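Nitrilotriacetate monooxygenase (Burkholderia pseudomallei, PDB 3SDO) probably acts as a flavin (FMN)-dependent monooxygenase of the bacterial luciferase-like family, inserting oxygen from molecular oxygen into an organic substrate. Local coordinates at residues A46-A60 against L86-T98. Sequence-based numbering, arbitrary orientation.
Sequences ARRAENAGIAFAFIA and LAVLTSKIGLVGT
Adjacent parallel barrel strands and their flanking helices meet here, and Glu50, on helix 39-51, holds the loop leading into strand 94-98. Its extended chain, CG trans to the backbone N (chi1 178°), delivers OE2 to three successive amides. Ser91 N approaches the syn lone pair and Ile93 N the anti one, each 2.9 Å from OE2, while Lys92 N lies 2.6 Å from OE2, above the carboxylate plane. Three N-H groups would probably stabilise the negative charge and hold the loop. One helical turn earlier, Arg47 grips Leu89 O side-on in the guanidinium plane, with NE at 2.9 Å and NH2 at 3.2 Å. Ile93 packs between helix 39-51 and strand 56-59, its CD1 3.8 Å from Ala49 CB. A ladder of five backbone hydrogen bonds runs from Gly94 N on Ala55 O to Thr98 N on Ile59 O. Gly94 lets Phe56 CB lie against its CA, and Val96 CG2 meets Phe56 CD2 obliquely at 3.7 Å. Thr98, predicted to bind FMN, hydrogen-bonds through OG1 to Asn127 ND2 at the Phe58 ring edge. Parallel strands backed by helices, with a predicted FMN-binding residue near a strand's C-terminal end, typify the TIM barrel of luciferase-like monooxygenases.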
loop_
_atom_site.group_PDB
_atom_site.type_symbol
_atom_site.label_atom_id
_atom_site.label_comp_id
_atom_site.label_asym_id
_atom_site.label_seq_id
_atom_site.Cartn_x
_atom_site.Cartn_y
_atom_site.Cartn_z
ATOM N N ALA A 46 12.662 -10.877 -2.039
ATOM C CA ALA A 46 12.367 -10.809 -0.604
ATOM C C ALA A 46 12.665 -12.143 0.078
ATOM O O ALA A 46 13.252 -12.163 1.163
ATOM C CB ALA A 46 10.902 -10.358 -0.338
ATOM N N ARG A 47 12.295 -13.250 -0.572
ATOM C CA ARG A 47 12.545 -14.595 -0.013
ATOM C C ARG A 47 14.021 -14.950 0.025
ATOM O O ARG A 47 14.501 -15.517 0.989
ATOM C CB ARG A 47 11.763 -15.661 -0.780
ATOM C CG ARG A 47 10.279 -15.610 -0.448
ATOM C CD ARG A 47 9.511 -16.585 -1.284
ATOM N NE ARG A 47 8.135 -16.760 -0.820
ATOM C CZ ARG A 47 7.207 -17.402 -1.515
ATOM N NH1 ARG A 47 7.493 -17.896 -2.731
ATOM N NH2 ARG A 47 5.998 -17.573 -1.001
ATOM N N ARG A 48 14.736 -14.565 -1.019
ATOM C CA ARG A 48 16.185 -14.741 -1.091
ATOM C C ARG A 48 16.857 -14.042 0.083
ATOM O O ARG A 48 17.708 -14.624 0.765
ATOM C CB ARG A 48 16.702 -14.164 -2.411
ATOM C CG ARG A 48 18.087 -14.607 -2.816
ATOM C CD ARG A 48 18.077 -16.037 -3.297
ATOM N NE ARG A 48 19.241 -16.356 -4.111
ATOM C CZ ARG A 48 20.392 -16.844 -3.657
ATOM N NH1 ARG A 48 20.581 -17.103 -2.371
ATOM N NH2 ARG A 48 21.351 -17.108 -4.515
ATOM N N ALA A 49 16.477 -12.791 0.324
ATOM C CA ALA A 49 17.020 -12.039 1.449
ATOM C C ALA A 49 16.625 -12.659 2.801
ATOM O O ALA A 49 17.470 -12.828 3.682
ATOM C CB ALA A 49 16.580 -10.559 1.374
ATOM N N GLU A 50 15.353 -13.010 2.939
ATOM C CA GLU A 50 14.835 -13.574 4.175
ATOM C C GLU A 50 15.554 -14.882 4.518
ATOM O O GLU A 50 15.913 -15.132 5.671
ATOM C CB GLU A 50 13.324 -13.825 4.066
ATOM C CG GLU A 50 12.709 -14.461 5.304
ATOM C CD GLU A 50 11.195 -14.593 5.199
ATOM O OE1 GLU A 50 10.720 -15.407 4.370
ATOM O OE2 GLU A 50 10.480 -13.867 5.931
ATOM N N ASN A 51 15.747 -15.729 3.520
ATOM C CA ASN A 51 16.379 -17.016 3.779
ATOM C C ASN A 51 17.859 -16.882 4.217
ATOM O O ASN A 51 18.401 -17.790 4.840
ATOM C CB ASN A 51 16.282 -17.891 2.535
ATOM C CG ASN A 51 14.878 -18.399 2.283
ATOM O OD1 ASN A 51 13.998 -18.315 3.152
ATOM N ND2 ASN A 51 14.676 -18.985 1.102
ATOM N N ALA A 52 18.484 -15.747 3.895
ATOM C CA ALA A 52 19.880 -15.453 4.256
ATOM C C ALA A 52 20.010 -14.767 5.627
ATOM O O ALA A 52 21.122 -14.517 6.119
ATOM C CB ALA A 52 20.497 -14.561 3.157
ATOM N N GLY A 53 18.882 -14.433 6.236
ATOM C CA GLY A 53 18.891 -13.738 7.516
ATOM C C GLY A 53 18.979 -12.221 7.455
ATOM O O GLY A 53 19.255 -11.571 8.465
ATOM N N ILE A 54 18.714 -11.645 6.291
ATOM C CA ILE A 54 18.610 -10.197 6.172
ATOM C C ILE A 54 17.368 -9.729 6.950
ATOM O O ILE A 54 16.305 -10.317 6.872
ATOM C CB ILE A 54 18.629 -9.753 4.677
ATOM C CG1 ILE A 54 20.010 -10.017 4.098
ATOM C CG2 ILE A 54 18.297 -8.272 4.517
ATOM C CD1 ILE A 54 20.163 -9.718 2.595
ATOM N N ALA A 55 17.532 -8.681 7.735
ATOM C CA ALA A 55 16.506 -8.289 8.738
ATOM C C ALA A 55 15.253 -7.645 8.136
ATOM O O ALA A 55 14.154 -7.799 8.673
ATOM C CB ALA A 55 17.111 -7.320 9.732
ATOM N N PHE A 56 15.413 -6.854 7.079
ATOM C CA PHE A 56 14.245 -6.171 6.491
ATOM C C PHE A 56 14.426 -5.921 4.996
ATOM O O PHE A 56 15.553 -5.832 4.510
ATOM C CB PHE A 56 13.891 -4.860 7.246
ATOM C CG PHE A 56 14.958 -3.838 7.231
ATOM C CD1 PHE A 56 15.992 -3.900 8.138
ATOM C CD2 PHE A 56 14.965 -2.807 6.282
ATOM C CE1 PHE A 56 17.011 -2.947 8.118
ATOM C CE2 PHE A 56 15.971 -1.875 6.258
ATOM C CZ PHE A 56 17.004 -1.944 7.165
ATOM N N ALA A 57 13.299 -5.883 4.287
ATOM C CA ALA A 57 13.215 -5.382 2.920
ATOM C C ALA A 57 12.699 -3.947 3.003
ATOM O O ALA A 57 11.774 -3.672 3.778
ATOM C CB ALA A 57 12.257 -6.269 2.066
ATOM N N PHE A 58 13.308 -3.052 2.220
ATOM C CA PHE A 58 12.976 -1.637 2.183
ATOM C C PHE A 58 12.504 -1.258 0.766
ATOM O O PHE A 58 13.182 -1.531 -0.232
ATOM C CB PHE A 58 14.181 -0.792 2.627
ATOM C CG PHE A 58 14.015 0.703 2.409
ATOM C CD1 PHE A 58 12.851 1.351 2.778
ATOM C CD2 PHE A 58 15.029 1.448 1.836
ATOM C CE1 PHE A 58 12.689 2.728 2.566
ATOM C CE2 PHE A 58 14.888 2.826 1.621
ATOM C CZ PHE A 58 13.721 3.465 1.979
ATOM N N ILE A 59 11.307 -0.687 0.712
ATOM C CA ILE A 59 10.669 -0.206 -0.502
ATOM C C ILE A 59 10.666 1.305 -0.420
ATOM O O ILE A 59 9.900 1.895 0.353
ATOM C CB ILE A 59 9.234 -0.742 -0.644
ATOM C CG1 ILE A 59 9.240 -2.274 -0.651
ATOM C CG2 ILE A 59 8.573 -0.243 -1.951
ATOM C CD1 ILE A 59 10.102 -2.890 -1.783
ATOM N N ALA A 60 11.589 1.907 -1.171
ATOM C CA ALA A 60 11.678 3.343 -1.352
ATOM C C ALA A 60 10.522 3.785 -2.245
ATOM O O ALA A 60 9.840 2.960 -2.834
ATOM C CB ALA A 60 13.043 3.735 -2.006
ATOM N N LEU A 86 3.624 -8.883 0.037
ATOM C CA LEU A 86 4.867 -9.566 0.395
ATOM C C LEU A 86 4.800 -10.211 1.797
ATOM O O LEU A 86 5.350 -11.306 2.006
ATOM C CB LEU A 86 6.082 -8.605 0.335
ATOM C CG LEU A 86 6.538 -8.181 -1.070
ATOM C CD1 LEU A 86 7.680 -7.220 -0.964
ATOM C CD2 LEU A 86 6.927 -9.388 -1.914
ATOM N N ALA A 87 4.111 -9.548 2.726
ATOM C CA ALA A 87 3.998 -10.002 4.125
ATOM C C ALA A 87 3.511 -11.442 4.198
ATOM O O ALA A 87 4.006 -12.265 4.963
ATOM C CB ALA A 87 3.017 -9.105 4.877
ATOM N N VAL A 88 2.542 -11.732 3.340
ATOM C CA VAL A 88 1.790 -12.957 3.383
ATOM C C VAL A 88 2.545 -14.116 2.661
ATOM O O VAL A 88 2.234 -15.307 2.828
ATOM C CB VAL A 88 0.365 -12.573 2.815
ATOM C CG1 VAL A 88 -0.038 -13.417 1.665
ATOM C CG2 VAL A 88 -0.623 -12.439 3.951
ATOM N N LEU A 89 3.569 -13.764 1.894
ATOM C CA LEU A 89 4.396 -14.739 1.214
ATOM C C LEU A 89 5.762 -14.863 1.881
ATOM O O LEU A 89 6.639 -15.517 1.355
ATOM C CB LEU A 89 4.554 -14.375 -0.278
ATOM C CG LEU A 89 3.240 -14.309 -1.066
ATOM C CD1 LEU A 89 3.444 -13.783 -2.491
ATOM C CD2 LEU A 89 2.508 -15.737 -1.096
ATOM N N THR A 90 5.929 -14.233 3.039
ATOM C CA THR A 90 7.149 -14.325 3.806
ATOM C C THR A 90 6.726 -14.616 5.240
ATOM O O THR A 90 5.541 -14.774 5.517
ATOM C CB THR A 90 7.988 -13.018 3.718
ATOM O OG1 THR A 90 7.209 -11.876 4.141
ATOM C CG2 THR A 90 8.520 -12.787 2.293
ATOM N N SER A 91 7.677 -14.680 6.157
ATOM C CA SER A 91 7.341 -14.933 7.557
ATOM C C SER A 91 8.141 -14.125 8.597
ATOM O O SER A 91 7.614 -13.844 9.675
ATOM C CB SER A 91 7.453 -16.434 7.844
ATOM O OG SER A 91 8.741 -16.898 7.527
ATOM N N LYS A 92 9.389 -13.765 8.306
ATOM C CA LYS A 92 10.261 -13.126 9.315
ATOM C C LYS A 92 10.741 -11.759 8.894
ATOM O O LYS A 92 10.946 -10.881 9.742
ATOM C CB LYS A 92 11.554 -13.925 9.544
ATOM C CG LYS A 92 11.452 -15.278 10.108
ATOM C CD LYS A 92 12.886 -15.821 10.452
ATOM C CE LYS A 92 13.456 -15.171 11.753
ATOM N NZ LYS A 92 14.517 -15.982 12.478
ATOM N N ILE A 93 11.017 -11.593 7.604
ATOM C CA ILE A 93 11.687 -10.392 7.137
ATOM C C ILE A 93 10.840 -9.133 7.392
ATOM O O ILE A 93 9.618 -9.125 7.204
ATOM C CB ILE A 93 12.126 -10.516 5.681
ATOM C CG1 ILE A 93 13.137 -9.422 5.308
ATOM C CG2 ILE A 93 10.914 -10.455 4.735
ATOM C CD1 ILE A 93 13.934 -9.739 4.018
ATOM N N GLY A 94 11.487 -8.071 7.841
ATOM C CA GLY A 94 10.800 -6.798 8.041
ATOM C C GLY A 94 10.353 -6.170 6.735
ATOM O O GLY A 94 10.853 -6.493 5.656
ATOM N N LEU A 95 9.376 -5.282 6.838
ATOM C CA LEU A 95 8.677 -4.736 5.671
ATOM C C LEU A 95 8.603 -3.241 5.847
ATOM O O LEU A 95 7.688 -2.735 6.512
ATOM C CB LEU A 95 7.273 -5.335 5.602
ATOM C CG LEU A 95 7.253 -6.858 5.576
ATOM C CD1 LEU A 95 5.835 -7.386 5.946
ATOM C CD2 LEU A 95 7.700 -7.357 4.196
ATOM N N VAL A 96 9.567 -2.540 5.254
ATOM C CA VAL A 96 9.742 -1.126 5.487
ATOM C C VAL A 96 9.372 -0.355 4.225
ATOM O O VAL A 96 9.901 -0.623 3.136
ATOM C CB VAL A 96 11.178 -0.828 5.885
ATOM C CG1 VAL A 96 11.391 0.688 6.097
ATOM C CG2 VAL A 96 11.541 -1.635 7.144
ATOM N N GLY A 97 8.481 0.613 4.396
ATOM C CA GLY A 97 7.966 1.392 3.297
ATOM C C GLY A 97 8.056 2.886 3.442
ATOM O O GLY A 97 7.776 3.458 4.497
ATOM N N THR A 98 8.443 3.541 2.360
ATOM C CA THR A 98 8.446 5.001 2.333
ATOM C C THR A 98 7.034 5.592 2.222
ATOM O O THR A 98 6.212 5.128 1.447
ATOM C CB THR A 98 9.324 5.526 1.170
ATOM O OG1 THR A 98 10.694 5.252 1.459
ATOM C CG2 THR A 98 9.153 7.029 0.962
#